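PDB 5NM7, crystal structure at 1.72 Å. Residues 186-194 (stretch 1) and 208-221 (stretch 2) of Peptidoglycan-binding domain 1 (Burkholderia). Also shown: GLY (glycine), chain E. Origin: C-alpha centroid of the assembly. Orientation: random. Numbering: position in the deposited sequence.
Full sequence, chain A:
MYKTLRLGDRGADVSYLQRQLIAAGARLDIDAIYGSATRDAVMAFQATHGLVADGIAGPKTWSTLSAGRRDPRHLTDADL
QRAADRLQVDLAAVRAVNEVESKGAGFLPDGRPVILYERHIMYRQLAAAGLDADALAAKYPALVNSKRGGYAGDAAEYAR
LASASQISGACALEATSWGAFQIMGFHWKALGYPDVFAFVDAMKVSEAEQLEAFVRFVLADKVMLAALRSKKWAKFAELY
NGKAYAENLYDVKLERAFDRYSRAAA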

# COMPACT_ATOMS: atom_id res chain seq x y z
N PHE A 186 -16.19 -5.40 -1.27
CA PHE A 186 -17.05 -6.48 -1.78
C PHE A 186 -16.34 -7.84 -1.88
O PHE A 186 -17.02 -8.89 -2.03
CB PHE A 186 -17.73 -6.12 -3.08
CG PHE A 186 -16.83 -5.98 -4.28
CD1 PHE A 186 -16.26 -7.10 -4.89
CD2 PHE A 186 -16.58 -4.74 -4.83
CE1 PHE A 186 -15.44 -6.95 -6.01
CE2 PHE A 186 -15.77 -4.58 -5.93
CZ PHE A 186 -15.20 -5.69 -6.53
N HIS A 187 -15.02 -7.85 -1.78
CA HIS A 187 -14.27 -9.11 -1.71
C HIS A 187 -14.34 -9.81 -0.36
O HIS A 187 -13.77 -10.88 -0.21
CB HIS A 187 -12.80 -8.88 -2.14
CG HIS A 187 -12.64 -8.61 -3.59
ND1 HIS A 187 -12.73 -9.60 -4.56
CD2 HIS A 187 -12.42 -7.46 -4.26
CE1 HIS A 187 -12.59 -9.06 -5.75
NE2 HIS A 187 -12.38 -7.76 -5.60
N TRP A 188 -14.96 -9.20 0.68
CA TRP A 188 -14.86 -9.76 2.05
C TRP A 188 -15.20 -11.25 2.13
O TRP A 188 -14.51 -12.02 2.80
CB TRP A 188 -15.71 -8.97 3.03
CG TRP A 188 -17.16 -9.10 2.79
CD1 TRP A 188 -17.96 -8.26 2.13
CD2 TRP A 188 -18.01 -10.15 3.31
NE1 TRP A 188 -19.26 -8.72 2.15
CE2 TRP A 188 -19.31 -9.88 2.87
CE3 TRP A 188 -17.78 -11.30 4.08
CZ2 TRP A 188 -20.40 -10.73 3.17
CZ3 TRP A 188 -18.85 -12.18 4.32
CH2 TRP A 188 -20.15 -11.85 3.89
N LYS A 189 -16.24 -11.65 1.39
CA LYS A 189 -16.72 -13.03 1.42
C LYS A 189 -15.75 -13.98 0.71
O LYS A 189 -15.35 -14.98 1.30
CB LYS A 189 -18.11 -13.14 0.81
CG LYS A 189 -18.81 -14.44 1.22
CD LYS A 189 -20.22 -14.51 0.66
CE LYS A 189 -20.90 -15.77 1.15
NZ LYS A 189 -22.31 -15.84 0.71
N ALA A 190 -15.37 -13.62 -0.50
CA ALA A 190 -14.35 -14.34 -1.27
C ALA A 190 -13.06 -14.53 -0.53
O ALA A 190 -12.37 -15.53 -0.74
CB ALA A 190 -14.08 -13.64 -2.59
N LEU A 191 -12.70 -13.54 0.31
CA LEU A 191 -11.45 -13.59 1.05
C LEU A 191 -11.57 -14.17 2.45
O LEU A 191 -10.61 -14.16 3.22
CB LEU A 191 -10.85 -12.17 1.12
CG LEU A 191 -10.60 -11.47 -0.20
CD1 LEU A 191 -9.80 -10.19 -0.07
CD2 LEU A 191 -10.04 -12.37 -1.26
N GLY A 192 -12.73 -14.72 2.78
CA GLY A 192 -12.87 -15.47 4.00
C GLY A 192 -13.07 -14.69 5.26
O GLY A 192 -12.82 -15.22 6.34
N TYR A 193 -13.50 -13.43 5.15
CA TYR A 193 -13.83 -12.65 6.33
C TYR A 193 -15.27 -12.98 6.77
O TYR A 193 -16.08 -13.39 5.93
CB TYR A 193 -13.72 -11.15 6.04
CG TYR A 193 -12.30 -10.71 5.80
CD1 TYR A 193 -11.72 -10.84 4.54
CD2 TYR A 193 -11.53 -10.19 6.81
CE1 TYR A 193 -10.42 -10.43 4.32
CE2 TYR A 193 -10.21 -9.81 6.62
CZ TYR A 193 -9.65 -9.92 5.37
OH TYR A 193 -8.36 -9.54 5.15
N PRO A 194 -15.58 -12.81 8.07
CA PRO A 194 -16.93 -13.18 8.56
C PRO A 194 -18.08 -12.40 7.91
O PRO A 194 -19.15 -12.96 7.66
CB PRO A 194 -16.88 -12.85 10.06
CG PRO A 194 -15.46 -12.57 10.39
CD PRO A 194 -14.71 -12.30 9.13
N ALA A 208 -0.55 -4.21 8.68
CA ALA A 208 -0.44 -5.67 8.58
C ALA A 208 -1.75 -6.34 8.16
O ALA A 208 -1.76 -7.23 7.33
CB ALA A 208 0.10 -6.25 9.88
N GLU A 209 -2.88 -5.89 8.75
CA GLU A 209 -4.17 -6.41 8.35
C GLU A 209 -4.52 -6.02 6.93
O GLU A 209 -5.12 -6.79 6.20
CB GLU A 209 -5.28 -5.96 9.31
CG GLU A 209 -5.17 -6.61 10.68
CD GLU A 209 -5.46 -8.12 10.65
OE1 GLU A 209 -6.22 -8.57 9.79
OE2 GLU A 209 -4.95 -8.88 11.51
N GLN A 210 -4.12 -4.82 6.53
CA GLN A 210 -4.36 -4.34 5.18
C GLN A 210 -3.57 -5.15 4.16
O GLN A 210 -4.09 -5.47 3.09
CB GLN A 210 -4.00 -2.88 5.11
CG GLN A 210 -4.91 -2.05 5.98
CD GLN A 210 -4.50 -0.60 6.01
OE1 GLN A 210 -3.58 -0.19 5.31
NE2 GLN A 210 -5.22 0.19 6.79
N LEU A 211 -2.33 -5.48 4.50
CA LEU A 211 -1.50 -6.39 3.68
C LEU A 211 -2.12 -7.80 3.64
O LEU A 211 -2.08 -8.45 2.61
CB LEU A 211 -0.09 -6.51 4.20
CG LEU A 211 0.88 -7.49 3.52
CD1 LEU A 211 1.09 -7.16 2.05
CD2 LEU A 211 2.19 -7.49 4.26
N GLU A 212 -2.67 -8.26 4.77
CA GLU A 212 -3.32 -9.59 4.82
C GLU A 212 -4.46 -9.64 3.83
O GLU A 212 -4.64 -10.66 3.16
CB GLU A 212 -3.78 -9.93 6.25
CG GLU A 212 -4.63 -11.20 6.42
CD GLU A 212 -3.94 -12.48 6.02
OE1 GLU A 212 -2.70 -12.56 5.85
OE2 GLU A 212 -4.66 -13.49 5.81
N ALA A 213 -5.23 -8.55 3.70
CA ALA A 213 -6.27 -8.47 2.70
C ALA A 213 -5.72 -8.62 1.30
O ALA A 213 -6.28 -9.40 0.47
CB ALA A 213 -7.08 -7.21 2.81
N PHE A 214 -4.62 -7.94 1.04
CA PHE A 214 -3.94 -8.10 -0.26
C PHE A 214 -3.51 -9.54 -0.49
O PHE A 214 -3.75 -10.08 -1.57
CB PHE A 214 -2.75 -7.14 -0.39
CG PHE A 214 -1.82 -7.44 -1.54
CD1 PHE A 214 -2.07 -6.91 -2.79
CD2 PHE A 214 -0.72 -8.25 -1.37
CE1 PHE A 214 -1.25 -7.18 -3.85
CE2 PHE A 214 0.11 -8.54 -2.45
CZ PHE A 214 -0.16 -7.99 -3.67
N VAL A 215 -2.89 -10.15 0.51
CA VAL A 215 -2.45 -11.55 0.39
C VAL A 215 -3.65 -12.44 0.05
O VAL A 215 -3.60 -13.25 -0.89
CB VAL A 215 -1.78 -12.02 1.68
CG1 VAL A 215 -1.61 -13.52 1.73
CG2 VAL A 215 -0.42 -11.33 1.82
N ARG A 216 -4.74 -12.28 0.80
CA ARG A 216 -5.94 -13.09 0.51
C ARG A 216 -6.49 -12.83 -0.88
O ARG A 216 -6.95 -13.77 -1.55
CB ARG A 216 -7.01 -12.88 1.56
CG ARG A 216 -6.58 -13.33 2.96
CD ARG A 216 -7.69 -12.96 3.93
NE ARG A 216 -7.36 -13.29 5.32
CZ ARG A 216 -8.27 -13.43 6.30
NH1 ARG A 216 -9.56 -13.31 6.05
NH2 ARG A 216 -7.86 -13.71 7.54
N PHE A 217 -6.47 -11.57 -1.32
CA PHE A 217 -6.95 -11.15 -2.62
C PHE A 217 -6.19 -11.85 -3.72
O PHE A 217 -6.80 -12.39 -4.66
CB PHE A 217 -6.82 -9.65 -2.77
CG PHE A 217 -7.27 -9.12 -4.08
CD1 PHE A 217 -6.35 -8.75 -5.04
CD2 PHE A 217 -8.62 -8.92 -4.37
CE1 PHE A 217 -6.78 -8.23 -6.23
CE2 PHE A 217 -9.06 -8.41 -5.57
CZ PHE A 217 -8.12 -8.06 -6.53
N VAL A 218 -4.88 -11.89 -3.56
CA VAL A 218 -4.02 -12.55 -4.55
C VAL A 218 -4.24 -14.06 -4.51
O VAL A 218 -4.36 -14.69 -5.57
CB VAL A 218 -2.56 -12.18 -4.37
CG1 VAL A 218 -1.70 -12.92 -5.38
CG2 VAL A 218 -2.38 -10.67 -4.60
N LEU A 219 -4.32 -14.62 -3.32
CA LEU A 219 -4.58 -16.06 -3.17
C LEU A 219 -5.89 -16.48 -3.82
O LEU A 219 -6.00 -17.62 -4.30
CB LEU A 219 -4.54 -16.48 -1.71
CG LEU A 219 -3.18 -16.54 -1.01
CD1 LEU A 219 -3.30 -16.78 0.47
CD2 LEU A 219 -2.26 -17.57 -1.64
N ALA A 220 -6.88 -15.59 -3.83
CA ALA A 220 -8.18 -15.86 -4.43
C ALA A 220 -8.21 -15.83 -5.96
O ALA A 220 -9.19 -16.26 -6.55
CB ALA A 220 -9.22 -14.89 -3.88
N ASP A 221 -7.14 -15.33 -6.58
CA ASP A 221 -7.01 -15.29 -8.03
C ASP A 221 -5.78 -16.08 -8.45
O ASP A 221 -4.68 -15.61 -8.43
CB ASP A 221 -6.94 -13.84 -8.49
CG ASP A 221 -6.98 -13.72 -10.01
OD1 ASP A 221 -6.50 -14.63 -10.72
OD2 ASP A 221 -7.45 -12.69 -10.50
N GLY E . 0.07 -12.06 5.79
CA GLY E . 0.43 -10.60 5.70
C GLY E . 0.41 -9.93 7.05
O GLY E . 0.16 -10.63 8.02
OXT GLY E . 0.67 -8.71 7.22
O HOH W 1 -10.99 -13.37 8.60
O HOH W 2 -7.04 -8.46 7.17

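A single arginine can join two kinds of bonding in one contact, and Arg216 does so here with unusual economy: its guanidinium lies over the face of the Tyr193 ring while one of its nitrogens bonds to the backbone of the same loop. Arg216 CZ sits 4.2 Å from the centroid of the Tyr193 ring, 22° off the ring normal, a cation-pi arrangement in which positive charge faces the aromatic electrons. Arg216 NH1 meanwhile donates to Leu191 O at 3.1 Å and to water 1 at 2.9 Å; that water returns a weak bond to Gly192 O. The group is also held within the helix by a salt bridge, Arg216 NE to Glu212 OE2 at 2.8 Å, one turn earlier. Glu212 uses its other oxygen, OE1, to accept from N of the bound glycine at 2.8 Å, so the carboxylate links the contact to the ligand.

The backbones supply the frame. A regular helix packs against a compact loop closed by a type I turn from Lys189 to Gly192, in which Gly192 adopts a positive phi of 80°, a conformation that favours glycine. The two stretches come nearest at Leu191 and Arg216, whose CA atoms are 5.6 Å apart.

Apolar packing lies beside these polar bonds. Leu191, buried and pointing toward the helix, places CD2 3.7 Å from Ala220 CB and CD1 4.1 Å from Phe217 CB. Phe217 also turns its edge to the face of His187, with planes at 85° and centroids 4.9 Å apart, the geometry that brings ring hydrogens to a pi surface. At the other flank, the small side chain of Ala213 lets the tyrosine end come close, Tyr193 OH lying 3.5 Å from Ala213 CB. That hydroxyl donates to water 2 at 2.6 Å, which in turn donates to Glu209 O and Glu209 OE1, each at 2.7 Å.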